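Local atomic coordinates of glutathione S-transferase (Bombyx mori, PDB entry 3AY8), a protein that probably catalyses the conjugation of glutathione to electrophilic substrates, as a homodimeric cytosolic glutathione transferase. Residues 83-88 against 154-159; 94-99 against 150-155. All coordinates share one frame; numbering follows the deposited sequence. Where two conformers were deposited one is given.

Contact 1: residues 83-88 against 154-159; sequences DQWYPK and DHPTIA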
ATOM      1  N   ASP A  83      -8.080  -0.356 -22.640  0.50 42.21           N
ATOM      2  CA  ASP A  83      -6.993  -0.887 -21.838  0.50 41.01           C
ATOM      3  C   ASP A  83      -6.159   0.232 -21.203  0.50 40.06           C
ATOM      4  O   ASP A  83      -5.548   0.034 -20.154  0.50 39.76           O
ATOM      5  CB  ASP A  83      -6.087  -1.731 -22.740  0.50 40.94           C
ATOM      6  CG  ASP A  83      -5.414  -2.859 -21.997  0.50 41.09           C
ATOM      7  OD1 ASP A  83      -6.017  -3.351 -21.027  0.50 41.57           O
ATOM      8  OD2 ASP A  83      -4.292  -3.254 -22.379  0.50 41.41           O
ATOM      9  N   GLN A  84      -6.148   1.401 -21.842  0.50 38.68           N
ATOM     10  CA  GLN A  84      -5.245   2.499 -21.474  0.50 37.76           C
ATOM     11  C   GLN A  84      -5.031   2.663 -19.973  0.50 36.81           C
ATOM     12  O   GLN A  84      -3.898   2.752 -19.507  0.50 36.75           O
ATOM     13  CB  GLN A  84      -5.741   3.841 -22.047  0.50 37.69           C
ATOM     14  CG  GLN A  84      -4.683   4.933 -22.035  0.50 37.27           C
ATOM     15  CD  GLN A  84      -5.242   6.330 -21.772  0.50 36.76           C
ATOM     16  OE1 GLN A  84      -4.866   6.975 -20.797  0.50 33.80           O
ATOM     17  NE2 GLN A  84      -6.131   6.800 -22.646  0.50 34.54           N
ATOM     18  N   TRP A  85      -6.131   2.716 -19.232  1.00 36.16           N
ATOM     19  CA  TRP A  85      -6.118   3.135 -17.821  1.00 34.97           C
ATOM     20  C   TRP A  85      -5.516   2.100 -16.869  1.00 33.81           C
ATOM     21  O   TRP A  85      -4.949   2.458 -15.847  1.00 33.55           O
ATOM     22  CB  TRP A  85      -7.499   3.612 -17.369  1.00 34.52           C
ATOM     23  CG  TRP A  85      -7.909   4.903 -18.046  1.00 34.05           C
ATOM     24  CD1 TRP A  85      -8.743   5.035 -19.127  1.00 33.92           C
ATOM     25  CD2 TRP A  85      -7.492   6.232 -17.701  1.00 32.63           C
ATOM     26  NE1 TRP A  85      -8.875   6.355 -19.468  1.00 34.63           N
ATOM     27  CE2 TRP A  85      -8.117   7.116 -18.614  1.00 34.22           C
ATOM     28  CE3 TRP A  85      -6.647   6.764 -16.715  1.00 31.10           C
ATOM     29  CZ2 TRP A  85      -7.936   8.507 -18.559  1.00 33.10           C
ATOM     30  CZ3 TRP A  85      -6.463   8.148 -16.664  1.00 31.47           C
ATOM     31  CH2 TRP A  85      -7.101   9.002 -17.583  1.00 32.59           C
ATOM     32  N   TYR A  86      -5.626   0.825 -17.230  1.00 32.63           N
ATOM     33  CA  TYR A  86      -5.053  -0.271 -16.445  1.00 31.45           C
ATOM     34  C   TYR A  86      -4.722  -1.403 -17.419  1.00 31.09           C
ATOM     35  O   TYR A  86      -5.528  -2.305 -17.602  1.00 30.36           O
ATOM     36  CB  TYR A  86      -6.059  -0.736 -15.389  1.00 31.35           C
ATOM     37  CG  TYR A  86      -5.517  -1.657 -14.310  1.00 29.39           C
ATOM     38  CD1 TYR A  86      -4.258  -1.440 -13.733  1.00 29.00           C
ATOM     39  CD2 TYR A  86      -6.280  -2.719 -13.841  1.00 27.70           C
ATOM     40  CE1 TYR A  86      -3.771  -2.277 -12.736  1.00 27.49           C
ATOM     41  CE2 TYR A  86      -5.801  -3.567 -12.839  1.00 27.45           C
ATOM     42  CZ  TYR A  86      -4.546  -3.333 -12.293  1.00 27.85           C
ATOM     43  OH  TYR A  86      -4.069  -4.159 -11.302  1.00 27.35           O
ATOM     44  N   PRO A  87      -3.541  -1.340 -18.064  1.00 31.02           N
ATOM     45  CA  PRO A  87      -3.241  -2.290 -19.157  1.00 31.45           C
ATOM     46  C   PRO A  87      -3.269  -3.753 -18.734  1.00 31.90           C
ATOM     47  O   PRO A  87      -2.833  -4.094 -17.624  1.00 31.00           O
ATOM     48  CB  PRO A  87      -1.843  -1.879 -19.621  1.00 30.79           C
ATOM     49  CG  PRO A  87      -1.747  -0.418 -19.267  1.00 32.39           C
ATOM     50  CD  PRO A  87      -2.503  -0.302 -17.942  1.00 30.88           C
ATOM     51  N   LYS A  88      -3.786  -4.599 -19.624  1.00 32.21           N
ATOM     52  CA  LYS A  88      -3.911  -6.017 -19.338  1.00 33.02           C
ATOM     53  C   LYS A  88      -2.582  -6.754 -19.478  1.00 32.73           C
ATOM     54  O   LYS A  88      -2.385  -7.767 -18.812  1.00 33.08           O
ATOM     55  CB  LYS A  88      -5.002  -6.662 -20.194  1.00 33.78           C
ATOM     56  CG  LYS A  88      -6.369  -6.004 -19.994  1.00 36.63           C
ATOM     57  CD  LYS A  88      -7.521  -6.893 -20.447  1.00 42.01           C
ATOM     58  CE  LYS A  88      -8.383  -7.320 -19.265  1.00 43.65           C
ATOM     59  NZ  LYS A  88      -9.237  -6.186 -18.824  1.00 44.50           N
ATOM     60  N   ASP A 154       3.815   6.490 -20.821  1.00 35.32           N
ATOM     61  CA  ASP A 154       3.716   7.764 -21.523  1.00 35.87           C
ATOM     62  C   ASP A 154       2.259   8.179 -21.769  1.00 35.46           C
ATOM     63  O   ASP A 154       2.005   9.199 -22.404  1.00 36.08           O
ATOM     64  CB  ASP A 154       4.546   7.747 -22.807  1.00 36.87           C
ATOM     65  CG  ASP A 154       6.021   8.001 -22.547  1.00 38.54           C
ATOM     66  OD1 ASP A 154       6.365   8.973 -21.835  1.00 39.84           O
ATOM     67  OD2 ASP A 154       6.849   7.226 -23.065  1.00 43.24           O
ATOM     68  N   HIS A 155       1.321   7.388 -21.246  1.00 34.31           N
ATOM     69  CA  HIS A 155      -0.103   7.746 -21.182  1.00 33.62           C
ATOM     70  C   HIS A 155      -0.600   7.644 -19.730  1.00 32.16           C
ATOM     71  O   HIS A 155      -0.005   6.918 -18.929  1.00 32.38           O
ATOM     72  CB  HIS A 155      -0.945   6.841 -22.096  1.00 33.90           C
ATOM     73  CG  HIS A 155      -0.779   5.375 -21.830  1.00 36.05           C
ATOM     74  ND1 HIS A 155      -1.577   4.680 -20.943  1.00 37.69           N
ATOM     75  CD2 HIS A 155       0.079   4.464 -22.353  1.00 37.32           C
ATOM     76  CE1 HIS A 155      -1.210   3.409 -20.923  1.00 37.54           C
ATOM     77  NE2 HIS A 155      -0.210   3.251 -21.773  1.00 37.22           N
ATOM     78  N   PRO A 156      -1.676   8.378 -19.385  1.00 30.67           N
ATOM     79  CA  PRO A 156      -2.136   8.359 -17.990  1.00 29.47           C
ATOM     80  C   PRO A 156      -2.775   7.020 -17.612  1.00 28.41           C
ATOM     81  O   PRO A 156      -3.335   6.342 -18.465  1.00 27.98           O
ATOM     82  CB  PRO A 156      -3.146   9.512 -17.915  1.00 29.43           C
ATOM     83  CG  PRO A 156      -3.557   9.788 -19.333  1.00 30.48           C
ATOM     84  CD  PRO A 156      -2.432   9.334 -20.221  1.00 30.73           C
ATOM     85  N   THR A 157      -2.640   6.624 -16.349  1.00 26.66           N
ATOM     86  CA  THR A 157      -3.217   5.365 -15.876  1.00 25.14           C
ATOM     87  C   THR A 157      -3.872   5.651 -14.535  1.00 25.17           C
ATOM     88  O   THR A 157      -3.779   6.780 -14.037  1.00 25.00           O
ATOM     89  CB  THR A 157      -2.142   4.259 -15.714  1.00 25.27           C
ATOM     90  OG1 THR A 157      -1.148   4.687 -14.769  1.00 23.14           O
ATOM     91  CG2 THR A 157      -1.451   3.944 -17.070  1.00 24.71           C
ATOM     92  N   ILE A 158      -4.536   4.652 -13.951  1.00 24.39           N
ATOM     93  CA  ILE A 158      -5.042   4.796 -12.590  1.00 23.97           C
ATOM     94  C   ILE A 158      -3.935   5.045 -11.554  1.00 23.50           C
ATOM     95  O   ILE A 158      -4.224   5.501 -10.454  1.00 23.39           O
ATOM     96  CB  ILE A 158      -5.957   3.616 -12.127  1.00 24.15           C
ATOM     97  CG1 ILE A 158      -5.196   2.290 -12.080  1.00 23.81           C
ATOM     98  CG2 ILE A 158      -7.224   3.519 -12.995  1.00 24.53           C
ATOM     99  CD1 ILE A 158      -6.019   1.163 -11.429  1.00 21.44           C
ATOM    100  N   ALA A 159      -2.683   4.735 -11.886  1.00 23.10           N
ATOM    101  CA  ALA A 159      -1.570   5.115 -10.989  1.00 23.62           C
ATOM    102  C   ALA A 159      -1.474   6.655 -10.887  1.00 23.73           C
ATOM    103  O   ALA A 159      -1.214   7.204  -9.815  1.00 23.78           O
ATOM    104  CB  ALA A 159      -0.262   4.512 -11.466  1.00 23.16           C
TER
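The two backbones come nearest where the CA atoms of Trp85 and Thr157 lie 4.1 Å apart, and just beyond this point Ile158 N donates to Trp85 O at 2.9 Å. The bond is close to straight (N-H...O 164°) and reaches the oxygen in the plane of its carbonyl, tying a residue of a type I beta turn, Asp83 to Tyr86, to the first turn of helix 158-173. That helix opens with an N-capping box, a hallmark of the glutathione transferase fold: Thr157 OG1 lies between its own backbone N and carbonyl carbon (chi1 60°), where it can accept from Ala159 N at 3.3 Å, while Thr157 N is held by the carboxylate of Asp160. Thr157 CB rests against Trp85 O at 3.3 Å. The indole of Trp85 passes aslant Pro156, its CZ3 corner 3.8 Å from Pro156 CB; elsewhere the indole packs on Ala24 and Ile25 of helix 13-25, in the thioredoxin-like domain. The extended chain of Ile158 sets CD1 over one face of the Tyr86 ring, toward its rim, in a CH-pi contact 4.2 Å from the ring centroid. At the outer end, the imidazole of His155 turns an edge to the turn, with CE1 3.1 Å from Gln84 O and Pro87 CG also near the ring plane.

Contact 2: residues 94-99 against 150-155; sequences AVVNQR and WVAADH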
ATOM      1  N   ALA A  94       2.009  -4.684 -14.027  1.00 26.57           N
ATOM      2  CA  ALA A  94       2.908  -4.741 -12.868  1.00 25.95           C
ATOM      3  C   ALA A  94       3.495  -3.377 -12.517  1.00 25.60           C
ATOM      4  O   ALA A  94       3.624  -3.034 -11.341  1.00 25.60           O
ATOM      5  CB  ALA A  94       4.019  -5.759 -13.104  1.00 26.05           C
ATOM      6  N   VAL A  95       3.816  -2.585 -13.533  1.00 25.40           N
ATOM      7  CA  VAL A  95       4.326  -1.249 -13.300  1.00 25.77           C
ATOM      8  C   VAL A  95       3.261  -0.334 -12.695  1.00 25.54           C
ATOM      9  O   VAL A  95       3.548   0.413 -11.764  1.00 26.26           O
ATOM     10  CB  VAL A  95       4.989  -0.639 -14.564  1.00 26.19           C
ATOM     11  CG1 VAL A  95       5.520   0.751 -14.272  1.00 25.91           C
ATOM     12  CG2 VAL A  95       6.165  -1.539 -15.024  1.00 27.55           C
ATOM     13  N   VAL A  96       2.036  -0.395 -13.205  1.00 25.41           N
ATOM     14  CA  VAL A  96       0.942   0.378 -12.604  1.00 25.36           C
ATOM     15  C   VAL A  96       0.700  -0.082 -11.151  1.00 24.90           C
ATOM     16  O   VAL A  96       0.549   0.742 -10.263  1.00 25.20           O
ATOM     17  CB  VAL A  96      -0.358   0.271 -13.433  1.00 25.38           C
ATOM     18  CG1 VAL A  96      -1.531   0.906 -12.687  1.00 24.64           C
ATOM     19  CG2 VAL A  96      -0.173   0.919 -14.812  1.00 26.03           C
ATOM     20  N   ASN A  97       0.674  -1.393 -10.916  1.00 24.53           N
ATOM     21  CA  ASN A  97       0.470  -1.922  -9.558  1.00 24.14           C
ATOM     22  C   ASN A  97       1.566  -1.419  -8.628  1.00 23.88           C
ATOM     23  O   ASN A  97       1.308  -1.002  -7.490  1.00 24.16           O
ATOM     24  CB  ASN A  97       0.462  -3.451  -9.557  1.00 24.04           C
ATOM     25  CG  ASN A  97      -0.841  -4.042 -10.090  1.00 25.15           C
ATOM     26  OD1 ASN A  97      -1.870  -3.357 -10.198  1.00 25.19           O
ATOM     27  ND2 ASN A  97      -0.798  -5.326 -10.424  1.00 24.46           N
ATOM     28  N   GLN A  98       2.781  -1.445  -9.162  1.00 23.68           N
ATOM     29  CA  GLN A  98       3.970  -0.978  -8.457  0.50 23.41           C
ATOM     30  C   GLN A  98       3.802   0.474  -8.010  1.00 23.77           C
ATOM     31  O   GLN A  98       4.020   0.785  -6.834  1.00 23.32           O
ATOM     32  CB  GLN A  98       5.213  -1.141  -9.342  0.50 22.98           C
ATOM     33  CG  GLN A  98       6.545  -0.884  -8.672  0.50 21.24           C
ATOM     34  CD  GLN A  98       7.646  -0.599  -9.691  0.50 20.47           C
ATOM     35  OE1 GLN A  98       7.672   0.463 -10.327  0.50 19.78           O
ATOM     36  NE2 GLN A  98       8.537  -1.549  -9.863  0.50 17.05           N
ATOM     37  N   ARG A  99       3.398   1.362  -8.931  1.00 23.70           N
ATOM     38  CA  ARG A  99       3.179   2.762  -8.560  1.00 23.84           C
ATOM     39  C   ARG A  99       2.025   2.913  -7.558  1.00 23.34           C
ATOM     40  O   ARG A  99       2.074   3.781  -6.690  1.00 22.93           O
ATOM     41  CB  ARG A  99       2.925   3.662  -9.792  1.00 24.18           C
ATOM     42  CG  ARG A  99       3.948   3.543 -10.915  1.00 26.98           C
ATOM     43  CD  ARG A  99       5.386   3.771 -10.513  1.00 29.89           C
ATOM     44  NE  ARG A  99       6.172   4.217 -11.669  1.00 32.99           N
ATOM     45  CZ  ARG A  99       7.405   3.814 -11.970  1.00 33.39           C
ATOM     46  NH1 ARG A  99       8.033   2.935 -11.217  1.00 33.88           N
ATOM     47  NH2 ARG A  99       8.014   4.307 -13.039  1.00 35.12           N
ATOM     48  N   TRP A 150       3.893  10.445 -17.762  1.00 29.73           N
ATOM     49  CA  TRP A 150       3.016  10.134 -16.628  1.00 29.76           C
ATOM     50  C   TRP A 150       3.731   9.132 -15.703  1.00 29.50           C
ATOM     51  O   TRP A 150       4.830   8.689 -16.032  1.00 29.03           O
ATOM     52  CB  TRP A 150       1.668   9.597 -17.134  1.00 29.43           C
ATOM     53  CG  TRP A 150       0.941  10.576 -18.038  1.00 29.15           C
ATOM     54  CD1 TRP A 150       1.043  10.668 -19.401  1.00 28.92           C
ATOM     55  CD2 TRP A 150       0.022  11.607 -17.636  1.00 28.92           C
ATOM     56  NE1 TRP A 150       0.235  11.686 -19.873  1.00 28.52           N
ATOM     57  CE2 TRP A 150      -0.393  12.283 -18.812  1.00 29.66           C
ATOM     58  CE3 TRP A 150      -0.477  12.038 -16.394  1.00 29.04           C
ATOM     59  CZ2 TRP A 150      -1.307  13.351 -18.786  1.00 29.61           C
ATOM     60  CZ3 TRP A 150      -1.379  13.101 -16.366  1.00 29.10           C
ATOM     61  CH2 TRP A 150      -1.783  13.745 -17.558  1.00 29.89           C
ATOM     62  N   VAL A 151       3.142   8.794 -14.551  1.00 29.60           N
ATOM     63  CA  VAL A 151       3.887   8.030 -13.524  1.00 29.90           C
ATOM     64  C   VAL A 151       4.290   6.614 -13.947  1.00 30.16           C
ATOM     65  O   VAL A 151       5.317   6.103 -13.500  1.00 30.06           O
ATOM     66  CB  VAL A 151       3.173   7.940 -12.124  1.00 30.03           C
ATOM     67  CG1 VAL A 151       2.992   9.304 -11.476  1.00 29.76           C
ATOM     68  CG2 VAL A 151       1.865   7.181 -12.211  1.00 28.66           C
ATOM     69  N   ALA A 152       3.487   5.979 -14.794  1.00 30.54           N
ATOM     70  CA  ALA A 152       3.689   4.556 -15.073  1.00 31.60           C
ATOM     71  C   ALA A 152       3.805   4.229 -16.551  1.00 32.59           C
ATOM     72  O   ALA A 152       3.937   3.055 -16.913  1.00 33.21           O
ATOM     73  CB  ALA A 152       2.567   3.716 -14.426  1.00 31.49           C
ATOM     74  N   ALA A 153       3.745   5.259 -17.394  1.00 33.12           N
ATOM     75  CA  ALA A 153       3.722   5.093 -18.847  1.00 34.12           C
ATOM     76  C   ALA A 153       3.761   6.465 -19.492  1.00 34.53           C
ATOM     77  O   ALA A 153       3.724   7.492 -18.801  1.00 34.14           O
ATOM     78  CB  ALA A 153       2.462   4.336 -19.295  1.00 33.52           C
ATOM     79  N   ASP A 154       3.815   6.490 -20.821  1.00 35.32           N
ATOM     80  CA  ASP A 154       3.716   7.764 -21.523  1.00 35.87           C
ATOM     81  C   ASP A 154       2.259   8.179 -21.769  1.00 35.46           C
ATOM     82  O   ASP A 154       2.005   9.199 -22.404  1.00 36.08           O
ATOM     83  CB  ASP A 154       4.546   7.747 -22.807  1.00 36.87           C
ATOM     84  CG  ASP A 154       6.021   8.001 -22.547  1.00 38.54           C
ATOM     85  OD1 ASP A 154       6.365   8.973 -21.835  1.00 39.84           O
ATOM     86  OD2 ASP A 154       6.849   7.226 -23.065  1.00 43.24           O
ATOM     87  N   HIS A 155       1.321   7.388 -21.246  1.00 34.31           N
ATOM     88  CA  HIS A 155      -0.103   7.746 -21.182  1.00 33.62           C
ATOM     89  C   HIS A 155      -0.600   7.644 -19.730  1.00 32.16           C
ATOM     90  O   HIS A 155      -0.005   6.918 -18.929  1.00 32.38           O
ATOM     91  CB  HIS A 155      -0.945   6.841 -22.096  1.00 33.90           C
ATOM     92  CG  HIS A 155      -0.779   5.375 -21.830  1.00 36.05           C
ATOM     93  ND1 HIS A 155      -1.577   4.680 -20.943  1.00 37.69           N
ATOM     94  CD2 HIS A 155       0.079   4.464 -22.353  1.00 37.32           C
ATOM     95  CE1 HIS A 155      -1.210   3.409 -20.923  1.00 37.54           C
ATOM     96  NE2 HIS A 155      -0.210   3.251 -21.773  1.00 37.22           N
TER
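Val151 O is gripped by the guanidinium of Arg99, whose NE donates to it at 2.8 Å along an almost straight line (N-H...O 168°); NH2 adds a weak second bond at 3.3 Å. The oxygen lies in the guanidinium plane, met edge-on, but NE itself stands above the carbonyl plane, 37° out of it. Arg99 CG is anti to its own carbonyl carbon (chi1 -51°), which places it against Ala152 CB at 3.8 Å; a bend about CB-CG then turns the head group back over its own helix, where Val95 CG1 lies over one face of the guanidinium. Phe144 of helix 128-147 adds a cation-pi contact to the same group. All of this joins the first long helix of the C-terminal domain, 90-120, to the loop between helices 128-147 and 158-173, within the all-helical half of the glutathione transferase fold. Ala152 CB makes most of the loop's apolar contact with the helix: besides Arg99 CG it meets Val96 CG2 at 3.9 Å, and more loosely Val95 CG1 at 4.2 Å. Both backbone polar atoms of Val151 are held, since Val151 N donates to the carboxylate of Asp160 while its O takes the arginine. The loop itself turns tightly, with Trp150 N bonded to Ala153 O at 3.1 Å. Toward the dimer partner, Ala94 packs on Leu65 and Val95 on Phe63 of the second subunit.

In the fold
Contacts 1 and 2 are neighbours, their centres about 7 Å apart, and both use the run 150-159, sharing Asp154 and His155. Tyr86 OH of contact 1 lies 2.6 Å from Asn97 OD1 of contact 2, a probable hydrogen bond tying the interdomain linker to helix 90-120. Ala159 of contact 1 packs on contact 2, its CB 3.5 Å from Val151 CG2 and 3.7 Å from Arg99 CB. Asp160 serves both, one carboxylate oxygen taking Thr157 N and the other Val151 N. Glutathione is bound mainly by the thioredoxin-like domain in this family, so the pair is best read as packing where that domain's linker meets the helical domain.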